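Long-range contacts in carbohydrate kinase (Agrobacterium tumefaciens, PDB 2NWH), which probably phosphorylates a sugar or related small molecule at the expense of ATP, as expected of a pfkB-type kinase of the ribokinase clan: residues A[4-9]-A[52-57]; A[130-135]-A[159-164]; A[237-242]-A[274-279]; A[183-188]-A[218-223]. All blocks are in the same frame, centred on the assembly; numbering follows the deposited sequence.

Interaction 1: A[4-9]-A[52-57]; sequences KKILVL and LGFEVR
Lys5 and Glu55 stand side by side on one face of a parallel strand pair, pointing the same way. Glu55 runs extended (chi1 178°), whereas Lys5 bends at its last two torsions, which brings NZ back to Glu55 OE2 in a salt bridge of 3.1 Å whose hydrogen bond is weak. A water also links Lys5 NZ to Glu55 O, tying the ammonium to both the carboxylate and the backbone of one residue. Further along this face Leu7 and Arg57 also lie alongside each other: Leu7 CD1 rests 3.6 Å from Arg57 CG, against the straight aliphatic stem, while Arg57 NE goes on to Thr83 OG1. On the other face Ile6 crosses Phe54 obliquely and sets CD1 over the ring, 4.1 Å from the Phe54 centroid, a CH-pi contact. Val8 CG2 and Val56 CG1 meet 3.9 Å apart, both residues touching Ala46 of helix 41-51. Four nearly straight backbone bonds hold the register, alternating from Glu55 N to Lys4 O (2.9 Å), Ile6 N to Glu55 O, Arg57 N to Ile6 O and Val8 N to Arg57 O (2.8 Å). Gly53 is the C-prime residue of the Schellman motif that ends helix 41-51. Neighbouring parallel strands with helix 41-51 against the Ile6, Val8 and Val56 face and helix 126-134 against Leu7 fit the three-layered alpha/beta/alpha core of ribokinase-like kinases.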
loop_
_atom_site.group_PDB
_atom_site.type_symbol
_atom_site.label_atom_id
_atom_site.label_comp_id
_atom_site.label_asym_id
_atom_site.label_seq_id
_atom_site.Cartn_x
_atom_site.Cartn_y
_atom_site.Cartn_z
ATOM N N LYS A 4 10.536 15.360 -0.033
ATOM C CA LYS A 4 11.297 14.676 0.998
ATOM C C LYS A 4 10.366 14.054 2.017
ATOM O O LYS A 4 10.706 13.045 2.611
ATOM C CB LYS A 4 12.234 15.639 1.739
ATOM C CG LYS A 4 13.634 15.048 1.895
ATOM C CD LYS A 4 13.711 13.954 2.975
ATOM C CE LYS A 4 15.123 13.725 3.479
ATOM N NZ LYS A 4 15.182 12.380 4.144
ATOM N N LYS A 5 9.209 14.673 2.207
ATOM C CA LYS A 5 8.320 14.303 3.310
ATOM C C LYS A 5 7.006 13.752 2.797
ATOM O O LYS A 5 6.370 14.368 1.972
ATOM C CB LYS A 5 8.066 15.499 4.223
ATOM C CG LYS A 5 9.257 15.920 5.067
ATOM C CD LYS A 5 8.898 17.116 5.990
ATOM C CE LYS A 5 7.863 16.802 7.107
ATOM N NZ LYS A 5 8.240 15.765 8.115
ATOM N N ILE A 6 6.658 12.543 3.243
ATOM C CA ILE A 6 5.463 11.905 2.752
ATOM C C ILE A 6 4.582 11.636 3.947
ATOM O O ILE A 6 5.050 11.042 4.948
ATOM C CB ILE A 6 5.789 10.548 2.017
ATOM C CG1 ILE A 6 6.724 10.781 0.812
ATOM C CG2 ILE A 6 4.490 9.786 1.694
ATOM C CD1 ILE A 6 7.158 9.509 0.183
ATOM N N LEU A 7 3.326 12.047 3.862
ATOM C CA LEU A 7 2.366 11.730 4.916
ATOM C C LEU A 7 1.408 10.671 4.414
ATOM O O LEU A 7 0.814 10.843 3.346
ATOM C CB LEU A 7 1.582 12.973 5.307
ATOM C CG LEU A 7 0.460 12.789 6.356
ATOM C CD1 LEU A 7 1.048 12.561 7.713
ATOM C CD2 LEU A 7 -0.381 14.031 6.382
ATOM N N VAL A 8 1.255 9.607 5.205
ATOM C CA VAL A 8 0.382 8.477 4.885
ATOM C C VAL A 8 -0.834 8.505 5.788
ATOM O O VAL A 8 -0.702 8.624 7.020
ATOM C CB VAL A 8 1.119 7.158 5.057
ATOM C CG1 VAL A 8 0.201 5.978 4.698
ATOM C CG2 VAL A 8 2.361 7.154 4.166
ATOM N N LEU A 9 -2.012 8.420 5.196
ATOM C CA LEU A 9 -3.265 8.338 5.953
ATOM C C LEU A 9 -3.988 7.058 5.527
ATOM O O LEU A 9 -4.448 6.931 4.390
ATOM C CB LEU A 9 -4.125 9.584 5.711
ATOM C CG LEU A 9 -3.386 10.874 6.010
ATOM C CD1 LEU A 9 -2.921 11.527 4.703
ATOM C CD2 LEU A 9 -4.374 11.832 6.731
ATOM N N LEU A 52 13.336 3.396 1.657
ATOM C CA LEU A 52 13.863 3.996 0.430
ATOM C C LEU A 52 14.345 5.434 0.614
ATOM O O LEU A 52 14.701 6.100 -0.354
ATOM C CB LEU A 52 12.815 3.916 -0.671
ATOM C CG LEU A 52 12.371 2.506 -1.054
ATOM C CD1 LEU A 52 11.333 2.667 -2.112
ATOM C CD2 LEU A 52 13.589 1.640 -1.554
ATOM N N GLY A 53 14.384 5.911 1.858
ATOM C CA GLY A 53 15.093 7.171 2.144
ATOM C C GLY A 53 14.222 8.385 2.436
ATOM O O GLY A 53 14.725 9.457 2.772
ATOM N N PHE A 54 12.902 8.231 2.341
ATOM C CA PHE A 54 12.020 9.385 2.574
ATOM C C PHE A 54 11.761 9.609 4.042
ATOM O O PHE A 54 11.882 8.695 4.825
ATOM C CB PHE A 54 10.688 9.208 1.831
ATOM C CG PHE A 54 10.850 9.248 0.329
ATOM C CD1 PHE A 54 10.775 10.454 -0.346
ATOM C CD2 PHE A 54 11.153 8.102 -0.378
ATOM C CE1 PHE A 54 10.948 10.520 -1.741
ATOM C CE2 PHE A 54 11.357 8.155 -1.767
ATOM C CZ PHE A 54 11.242 9.387 -2.446
ATOM N N GLU A 55 11.379 10.838 4.393
ATOM C CA GLU A 55 10.993 11.149 5.771
ATOM C C GLU A 55 9.479 10.891 5.823
ATOM O O GLU A 55 8.701 11.638 5.255
ATOM C CB GLU A 55 11.370 12.603 6.140
ATOM C CG GLU A 55 10.919 12.954 7.603
ATOM C CD GLU A 55 11.450 14.282 8.110
ATOM O OE1 GLU A 55 12.342 14.844 7.453
ATOM O OE2 GLU A 55 10.958 14.761 9.168
ATOM N N VAL A 56 9.074 9.797 6.458
ATOM C CA VAL A 56 7.667 9.349 6.350
ATOM C C VAL A 56 6.977 9.488 7.686
ATOM O O VAL A 56 7.564 9.136 8.726
ATOM C CB VAL A 56 7.525 7.887 5.826
ATOM C CG1 VAL A 56 6.009 7.507 5.617
ATOM C CG2 VAL A 56 8.331 7.713 4.502
ATOM N N ARG A 57 5.744 10.019 7.647
ATOM C CA ARG A 57 4.874 10.084 8.829
ATOM C C ARG A 57 3.555 9.370 8.482
ATOM O O ARG A 57 3.103 9.417 7.318
ATOM C CB ARG A 57 4.623 11.553 9.224
ATOM C CG ARG A 57 3.517 11.758 10.264
ATOM C CD ARG A 57 3.337 13.230 10.521
ATOM N NE ARG A 57 2.353 13.526 11.570
ATOM C CZ ARG A 57 2.017 14.766 11.924
ATOM N NH1 ARG A 57 2.522 15.797 11.273
ATOM N NH2 ARG A 57 1.147 14.976 12.896
HETATM O O HOH W 1 17.160 10.130 2.677
HETATM O O HOH W 2 5.405 16.788 9.769
HETATM O O HOH W 3 7.223 13.343 7.310
#

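Interaction 2: A[130-135]-A[159-164]; sequences EAIIAS and CEKPLA
In the alpha/beta fold of the ribokinase clan, helices flank the central sheet, and here the C-terminal end of helix 126-134 meets the turn that leads from helix 146-158 into strand 163-166. Lys161 makes the largest single contribution. From its CB, which points toward the helix end, CG is set anti to the carbonyl carbon (chi1 -61°) and passes 4.0 Å from Ile132 CG2, the two side chains sliding past each other in opposite directions. A bend at chi2 (-71°) then sends the chain across the helix terminus: CD lies 3.4 Å from Ser135 O, and CE comes 3.0 Å from Ser135 O, with Ile132 O somewhat farther. At the tip NZ makes a weak hydrogen bond of 2.9 Å to Ser135 O. The ammonium thus sits at the negative end of the helix dipole, which probably favours its charged form. Ile132 O accepts from both Ser135 N and Ser135 OG. Beside the lysine, Cys159 packs its CB against Ile132 CG2 and its SG against Ile133 CG1, each pair 4.1 Å apart. Ile132 also touches Leu138 of the sheet. One water completes the grip, accepting from Lys161 NZ at 2.7 Å and donating to Ile133 O.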
loop_
_atom_site.group_PDB
_atom_site.type_symbol
_atom_site.label_atom_id
_atom_site.label_comp_id
_atom_site.label_asym_id
_atom_site.label_seq_id
_atom_site.Cartn_x
_atom_site.Cartn_y
_atom_site.Cartn_z
ATOM N N GLU A 130 -2.539 20.698 9.237
ATOM C CA GLU A 130 -1.162 21.098 9.464
ATOM C C GLU A 130 -0.171 19.946 9.125
ATOM O O GLU A 130 0.910 20.184 8.599
ATOM C CB GLU A 130 -0.993 21.522 10.919
ATOM C CG GLU A 130 -1.759 22.827 11.200
ATOM C CD GLU A 130 -1.675 23.269 12.641
ATOM O OE1 GLU A 130 -0.872 22.735 13.424
ATOM O OE2 GLU A 130 -2.424 24.193 12.977
ATOM N N ALA A 131 -0.539 18.719 9.446
ATOM C CA ALA A 131 0.294 17.577 9.011
ATOM C C ALA A 131 0.439 17.586 7.498
ATOM O O ALA A 131 1.575 17.389 6.937
ATOM C CB ALA A 131 -0.319 16.216 9.504
ATOM N N ILE A 132 -0.687 17.810 6.823
ATOM C CA ILE A 132 -0.709 17.888 5.347
ATOM C C ILE A 132 0.213 19.015 4.829
ATOM O O ILE A 132 1.043 18.799 3.928
ATOM C CB ILE A 132 -2.172 17.978 4.796
ATOM C CG1 ILE A 132 -2.909 16.648 5.109
ATOM C CG2 ILE A 132 -2.179 18.300 3.279
ATOM C CD1 ILE A 132 -4.375 16.612 4.795
ATOM N N ILE A 133 0.122 20.190 5.454
ATOM C CA ILE A 133 0.884 21.348 4.991
ATOM C C ILE A 133 2.392 21.134 5.222
ATOM O O ILE A 133 3.249 21.667 4.473
ATOM C CB ILE A 133 0.381 22.646 5.695
ATOM C CG1 ILE A 133 -1.009 23.029 5.157
ATOM C CG2 ILE A 133 1.403 23.796 5.505
ATOM C CD1 ILE A 133 -1.728 24.143 6.007
ATOM N N ALA A 134 2.716 20.362 6.257
ATOM C CA ALA A 134 4.111 20.038 6.574
ATOM C C ALA A 134 4.698 18.988 5.617
ATOM O O ALA A 134 5.932 18.778 5.589
ATOM C CB ALA A 134 4.226 19.539 7.994
ATOM N N SER A 135 3.842 18.320 4.845
ATOM C CA SER A 135 4.302 17.227 3.971
ATOM C C SER A 135 4.550 17.713 2.539
ATOM O O SER A 135 4.148 18.829 2.171
ATOM C CB SER A 135 3.264 16.102 3.946
ATOM O OG SER A 135 2.312 16.370 2.928
ATOM N N CYS A 159 -4.476 22.378 -0.843
ATOM C CA CYS A 159 -3.089 22.466 -0.390
ATOM C C CYS A 159 -2.028 22.261 -1.489
ATOM O O CYS A 159 -0.829 22.324 -1.206
ATOM C CB CYS A 159 -2.864 21.467 0.756
ATOM S SG CYS A 159 -3.733 21.968 2.259
ATOM N N GLU A 160 -2.457 22.039 -2.729
ATOM C CA GLU A 160 -1.524 21.680 -3.809
ATOM C C GLU A 160 -0.491 20.633 -3.377
ATOM O O GLU A 160 0.735 20.792 -3.560
ATOM C CB GLU A 160 -0.875 22.952 -4.401
ATOM C CG GLU A 160 -1.902 23.987 -4.805
ATOM C CD GLU A 160 -1.429 25.437 -4.633
ATOM O OE1 GLU A 160 -0.807 25.748 -3.585
ATOM O OE2 GLU A 160 -1.725 26.275 -5.512
ATOM N N LYS A 161 -1.003 19.555 -2.787
ATOM C CA LYS A 161 -0.197 18.401 -2.447
ATOM C C LYS A 161 -0.575 17.261 -3.364
ATOM O O LYS A 161 -1.762 16.963 -3.519
ATOM C CB LYS A 161 -0.372 17.993 -0.985
ATOM C CG LYS A 161 0.047 19.078 -0.010
ATOM C CD LYS A 161 1.560 19.301 0.031
ATOM C CE LYS A 161 1.886 20.471 0.987
ATOM N NZ LYS A 161 3.221 21.042 0.619
ATOM N N PRO A 162 0.429 16.636 -4.005
ATOM C CA PRO A 162 0.208 15.409 -4.764
ATOM C C PRO A 162 -0.439 14.344 -3.883
ATOM O O PRO A 162 -0.041 14.192 -2.690
ATOM C CB PRO A 162 1.637 14.983 -5.172
ATOM C CG PRO A 162 2.381 16.315 -5.255
ATOM C CD PRO A 162 1.834 17.083 -4.067
ATOM N N LEU A 163 -1.411 13.615 -4.436
ATOM C CA LEU A 163 -2.047 12.519 -3.678
ATOM C C LEU A 163 -1.982 11.193 -4.436
ATOM O O LEU A 163 -2.453 11.109 -5.575
ATOM C CB LEU A 163 -3.522 12.841 -3.369
ATOM C CG LEU A 163 -4.448 11.816 -2.676
ATOM C CD1 LEU A 163 -4.038 11.496 -1.254
ATOM C CD2 LEU A 163 -5.908 12.336 -2.678
ATOM N N ALA A 164 -1.406 10.191 -3.788
ATOM C CA ALA A 164 -1.446 8.794 -4.236
ATOM C C ALA A 164 -2.374 7.937 -3.351
ATOM O O ALA A 164 -2.675 8.281 -2.213
ATOM C CB ALA A 164 -0.007 8.194 -4.226
HETATM O O HOH W 4 3.351 23.168 2.287
#

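Interaction 3: A[237-242]-A[274-279]; sequences AILHPP and ALRQGA
Both leucines that meet here have first torsions well off the staggered positions, Leu239 at -135° and Leu275 at -138°, and they slide past each other in opposite directions. With chi2 of Leu275 extended, CD1 is directed to the strand backbone and CD2 to Leu239. Leu275 CD1 lies 3.7 Å from Ala237 CB and 3.6 Å from both Ala237 C and Ile238 N, so one methyl rests on the peptide unit between these residues. Its partner methyl CD2 makes the closest contact, 3.5 Å to Leu239 CD1. Leu239, bent at chi2, sends its other branch, CD2, 3.9 Å from Ala279 CB, one helical turn beyond Leu275. The side chains that meet are apolar, with the aliphatic part of Arg276 at the edge: its CG lies beside Leu239 CD1, and its polar end is spent on Val308 O and Pro309 O. The axes of segments 237-239 and 274-279 are inclined by 33° and come within 9.1 Å. Leu275 also reaches Val228 and Ala230 on strand 227-231 and Ala311 on strand 311-313, so helix 271-286 covers three neighbouring strands near one edge of the central sheet, while Ala274 packs on helix 255-266.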
loop_
_atom_site.group_PDB
_atom_site.type_symbol
_atom_site.label_atom_id
_atom_site.label_comp_id
_atom_site.label_asym_id
_atom_site.label_seq_id
_atom_site.Cartn_x
_atom_site.Cartn_y
_atom_site.Cartn_z
ATOM N N ALA A 237 3.222 3.627 -20.126
ATOM C CA ALA A 237 4.316 2.711 -20.345
ATOM C C ALA A 237 3.914 1.322 -19.892
ATOM O O ALA A 237 2.950 1.148 -19.148
ATOM C CB ALA A 237 5.585 3.188 -19.640
ATOM N N ILE A 238 4.661 0.331 -20.353
ATOM C CA ILE A 238 4.338 -1.063 -20.096
ATOM C C ILE A 238 5.623 -1.864 -19.904
ATOM O O ILE A 238 6.658 -1.516 -20.470
ATOM C CB ILE A 238 3.458 -1.638 -21.238
ATOM C CG1 ILE A 238 2.681 -2.862 -20.782
ATOM C CG2 ILE A 238 4.258 -1.891 -22.539
ATOM C CD1 ILE A 238 1.253 -2.777 -21.193
ATOM N N LEU A 239 5.547 -2.933 -19.119
ATOM C CA LEU A 239 6.693 -3.819 -18.933
ATOM C C LEU A 239 6.763 -4.987 -19.954
ATOM O O LEU A 239 5.766 -5.650 -20.242
ATOM C CB LEU A 239 6.670 -4.342 -17.500
ATOM C CG LEU A 239 7.922 -4.386 -16.614
ATOM C CD1 LEU A 239 8.556 -3.014 -16.401
ATOM C CD2 LEU A 239 7.482 -4.965 -15.263
ATOM N N HIS A 240 7.951 -5.229 -20.502
ATOM C CA HIS A 240 8.174 -6.378 -21.383
ATOM C C HIS A 240 8.137 -7.716 -20.620
ATOM O O HIS A 240 8.369 -7.741 -19.401
ATOM C CB HIS A 240 9.506 -6.237 -22.153
ATOM C CG HIS A 240 9.554 -5.059 -23.080
ATOM N ND1 HIS A 240 10.718 -4.640 -23.689
ATOM C CD2 HIS A 240 8.584 -4.203 -23.491
ATOM C CE1 HIS A 240 10.463 -3.585 -24.443
ATOM N NE2 HIS A 240 9.177 -3.296 -24.336
ATOM N N PRO A 241 7.815 -8.828 -21.329
ATOM C CA PRO A 241 8.000 -10.147 -20.713
ATOM C C PRO A 241 9.495 -10.359 -20.420
ATOM O O PRO A 241 10.335 -9.886 -21.207
ATOM C CB PRO A 241 7.517 -11.127 -21.797
ATOM C CG PRO A 241 6.720 -10.313 -22.776
ATOM C CD PRO A 241 7.254 -8.914 -22.695
ATOM N N PRO A 242 9.832 -11.040 -19.298
ATOM C CA PRO A 242 11.241 -11.291 -18.955
ATOM C C PRO A 242 11.966 -12.123 -20.010
ATOM O O PRO A 242 11.388 -13.071 -20.536
ATOM C CB PRO A 242 11.161 -12.104 -17.653
ATOM C CG PRO A 242 9.768 -12.648 -17.610
ATOM C CD PRO A 242 8.917 -11.600 -18.283
ATOM N N ALA A 274 10.009 4.891 -13.303
ATOM C CA ALA A 274 9.194 4.580 -12.112
ATOM C C ALA A 274 8.633 3.166 -12.206
ATOM O O ALA A 274 8.613 2.404 -11.231
ATOM C CB ALA A 274 8.093 5.589 -11.974
ATOM N N LEU A 275 8.239 2.782 -13.406
ATOM C CA LEU A 275 7.739 1.442 -13.643
ATOM C C LEU A 275 8.794 0.390 -13.283
ATOM O O LEU A 275 8.504 -0.587 -12.570
ATOM C CB LEU A 275 7.441 1.285 -15.130
ATOM C CG LEU A 275 6.164 0.553 -15.527
ATOM C CD1 LEU A 275 6.008 0.547 -17.069
ATOM C CD2 LEU A 275 6.215 -0.828 -14.987
ATOM N N ARG A 276 10.003 0.579 -13.814
ATOM C CA ARG A 276 11.094 -0.376 -13.546
ATOM C C ARG A 276 11.533 -0.383 -12.082
ATOM O O ARG A 276 11.928 -1.445 -11.584
ATOM C CB ARG A 276 12.274 -0.138 -14.476
ATOM C CG ARG A 276 11.917 -0.488 -15.938
ATOM C CD ARG A 276 13.141 -0.471 -16.833
ATOM N NE ARG A 276 14.000 -1.622 -16.556
ATOM C CZ ARG A 276 15.231 -1.535 -16.060
ATOM N NH1 ARG A 276 15.749 -0.354 -15.765
ATOM N NH2 ARG A 276 15.947 -2.641 -15.874
ATOM N N GLN A 277 11.498 0.775 -11.412
ATOM C CA GLN A 277 11.858 0.799 -9.981
ATOM C C GLN A 277 10.831 0.064 -9.131
ATOM O O GLN A 277 11.200 -0.676 -8.188
ATOM C CB GLN A 277 12.068 2.223 -9.425
ATOM C CG GLN A 277 12.412 2.183 -7.919
ATOM C CD GLN A 277 12.906 3.494 -7.345
ATOM O OE1 GLN A 277 13.948 4.029 -7.757
ATOM N NE2 GLN A 277 12.168 4.019 -6.392
ATOM N N GLY A 278 9.547 0.269 -9.451
ATOM C CA GLY A 278 8.461 -0.401 -8.746
ATOM C C GLY A 278 8.562 -1.910 -8.943
ATOM O O GLY A 278 8.415 -2.697 -7.991
ATOM N N ALA A 279 8.820 -2.330 -10.177
ATOM C CA ALA A 279 9.055 -3.733 -10.465
ATOM C C ALA A 279 10.221 -4.295 -9.684
ATOM O O ALA A 279 10.102 -5.406 -9.178
ATOM C CB ALA A 279 9.272 -3.981 -11.948
#

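Interaction 4: A[183-188]-A[218-223]; sequences IDILFM and GGVVTR
The ring of Phe187 has Ile185 CG2 on one face, 3.4 Å above its plane and offset toward the rim, while Val220 CG2 approaches obliquely, 3.6 Å from Phe187 CE1. Phe187 reaches this place with CG anti to the carbonyl carbon (chi1 -61°), and it crosses Val220 at a slant. These apolar groups share the sheet face that lies against helix 255-266, with Tyr261 touching both Ile185 and Val220. On the opposite face Met188 takes the crowded first torsion, CG between the backbone N and the carbonyl carbon (chi1 61°), and lays CG 3.6 Å from Val221 CG2; its bent end brings CE to the same methyl. Ala193 of helix 190-197 meets both side chains. Between the faces runs a parallel ladder: Leu186 N to Gly218 O (3.1 Å), Val220 N to Leu186 O, Met188 N to Val220 O and Thr222 N to Met188 O (each 3.0 Å). The first is the least straight, 149° at the hydrogen; in this and the next bond the donor lies above the carbonyl plane. Gly218 CA lies against Asp184 O and Gly219 CA 3.2 Å from Leu186 O, where a side-chain carbon would be crowded by the carbonyls. Four backbone bonds carry the polar part of the seam, while the main side-chain contacts are apolar, implying a register set by the backbone.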
loop_
_atom_site.group_PDB
_atom_site.type_symbol
_atom_site.label_atom_id
_atom_site.label_comp_id
_atom_site.label_asym_id
_atom_site.label_seq_id
_atom_site.Cartn_x
_atom_site.Cartn_y
_atom_site.Cartn_z
ATOM N N ILE A 183 -6.706 12.354 -7.238
ATOM C CA ILE A 183 -5.627 11.356 -7.055
ATOM C C ILE A 183 -4.636 11.372 -8.244
ATOM O O ILE A 183 -4.994 11.069 -9.390
ATOM C CB ILE A 183 -6.199 9.934 -6.809
ATOM C CG1 ILE A 183 -6.842 9.863 -5.425
ATOM C CG2 ILE A 183 -5.087 8.836 -6.931
ATOM C CD1 ILE A 183 -7.749 8.675 -5.192
ATOM N N ASP A 184 -3.397 11.751 -7.961
ATOM C CA ASP A 184 -2.357 11.777 -8.957
ATOM C C ASP A 184 -1.933 10.390 -9.408
ATOM O O ASP A 184 -1.656 10.200 -10.575
ATOM C CB ASP A 184 -1.159 12.568 -8.434
ATOM C CG ASP A 184 -1.379 14.065 -8.521
ATOM O OD1 ASP A 184 -2.475 14.490 -8.955
ATOM O OD2 ASP A 184 -0.431 14.814 -8.189
ATOM N N ILE A 185 -1.848 9.438 -8.471
ATOM C CA ILE A 185 -1.449 8.040 -8.785
ATOM C C ILE A 185 -2.235 7.039 -7.930
ATOM O O ILE A 185 -2.157 7.071 -6.690
ATOM C CB ILE A 185 0.051 7.758 -8.532
ATOM C CG1 ILE A 185 0.939 8.818 -9.206
ATOM C CG2 ILE A 185 0.409 6.318 -9.044
ATOM C CD1 ILE A 185 2.354 8.936 -8.675
ATOM N N LEU A 186 -2.983 6.158 -8.577
ATOM C CA LEU A 186 -3.699 5.093 -7.876
ATOM C C LEU A 186 -3.071 3.741 -8.190
ATOM O O LEU A 186 -2.910 3.366 -9.373
ATOM C CB LEU A 186 -5.169 5.056 -8.279
ATOM C CG LEU A 186 -6.202 4.538 -7.263
ATOM C CD1 LEU A 186 -7.534 4.478 -7.956
ATOM C CD2 LEU A 186 -5.926 3.182 -6.630
ATOM N N PHE A 187 -2.716 3.014 -7.138
ATOM C CA PHE A 187 -2.073 1.697 -7.305
ATOM C C PHE A 187 -3.066 0.566 -7.146
ATOM O O PHE A 187 -3.754 0.462 -6.127
ATOM C CB PHE A 187 -0.908 1.510 -6.341
ATOM C CG PHE A 187 0.199 2.510 -6.531
ATOM C CD1 PHE A 187 1.115 2.359 -7.573
ATOM C CD2 PHE A 187 0.304 3.611 -5.704
ATOM C CE1 PHE A 187 2.125 3.281 -7.765
ATOM C CE2 PHE A 187 1.328 4.533 -5.875
ATOM C CZ PHE A 187 2.223 4.375 -6.930
ATOM N N MET A 188 -3.121 -0.300 -8.150
ATOM C CA MET A 188 -4.071 -1.384 -8.115
ATOM C C MET A 188 -3.639 -2.575 -8.959
ATOM O O MET A 188 -2.728 -2.482 -9.797
ATOM C CB MET A 188 -5.446 -0.882 -8.570
ATOM C CG MET A 188 -5.459 -0.340 -9.998
ATOM S SD MET A 188 -7.004 0.514 -10.316
ATOM C CE MET A 188 -6.445 2.025 -11.037
ATOM N N GLY A 218 -3.597 9.592 -13.220
ATOM C CA GLY A 218 -2.546 8.589 -13.275
ATOM C C GLY A 218 -2.679 7.391 -12.351
ATOM O O GLY A 218 -3.386 7.421 -11.346
ATOM N N GLY A 219 -1.952 6.333 -12.678
ATOM C CA GLY A 219 -1.980 5.125 -11.882
ATOM C C GLY A 219 -1.117 4.015 -12.449
ATOM O O GLY A 219 -0.415 4.214 -13.436
ATOM N N VAL A 220 -1.137 2.880 -11.748
ATOM C CA VAL A 220 -0.427 1.669 -12.088
ATOM C C VAL A 220 -1.386 0.485 -11.952
ATOM O O VAL A 220 -2.068 0.338 -10.926
ATOM C CB VAL A 220 0.766 1.471 -11.163
ATOM C CG1 VAL A 220 1.485 0.138 -11.468
ATOM C CG2 VAL A 220 1.692 2.652 -11.281
ATOM N N VAL A 221 -1.458 -0.354 -12.990
ATOM C CA VAL A 221 -2.261 -1.557 -12.882
ATOM C C VAL A 221 -1.387 -2.782 -13.154
ATOM O O VAL A 221 -0.687 -2.854 -14.177
ATOM C CB VAL A 221 -3.525 -1.508 -13.779
ATOM C CG1 VAL A 221 -4.353 -2.775 -13.613
ATOM C CG2 VAL A 221 -4.385 -0.265 -13.456
ATOM N N THR A 222 -1.401 -3.726 -12.215
ATOM C CA THR A 222 -0.610 -4.941 -12.367
ATOM C C THR A 222 -1.489 -6.130 -12.776
ATOM O O THR A 222 -2.666 -6.200 -12.378
ATOM C CB THR A 222 0.128 -5.305 -11.080
ATOM O OG1 THR A 222 -0.826 -5.686 -10.087
ATOM C CG2 THR A 222 0.959 -4.130 -10.551
ATOM N N ARG A 223 -0.916 -7.058 -13.554
ATOM C CA ARG A 223 -1.611 -8.297 -13.927
ATOM C C ARG A 223 -0.717 -9.543 -13.859
ATOM O O ARG A 223 0.266 -9.668 -14.606
ATOM C CB ARG A 223 -2.225 -8.186 -15.319
ATOM C CG ARG A 223 -3.007 -9.438 -15.716
ATOM C CD ARG A 223 -3.321 -9.482 -17.181
ATOM N NE ARG A 223 -4.444 -8.628 -17.553
ATOM C CZ ARG A 223 -4.895 -8.499 -18.803
ATOM N NH1 ARG A 223 -5.926 -7.699 -19.064
ATOM N NH2 ARG A 223 -4.314 -9.166 -19.795
#

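All four contacts draw on one central sheet, the core of this pfkB-family kinase. Along the chain interactions 1, 2, 4 and 3 open and close in turn, none overlapping another. Interactions 1 and 2 are the closest pair, centres 11 Å apart, and touch where Leu7 and Arg57 pack on Ala131. Interaction 2 also meets interaction 4, 19 Å away between centres, because strands 163-166 and 185-189 are neighbours; a probable hydrogen bond joins Leu163 O to Asp184 N. Interactions 3 and 4 stand 13 Å apart, and helix 255-266 touches both. Together the contacts run from strand 55-63 toward the 311-313 edge and pack flanking helices, holding together the framework of the presumed kinase domain.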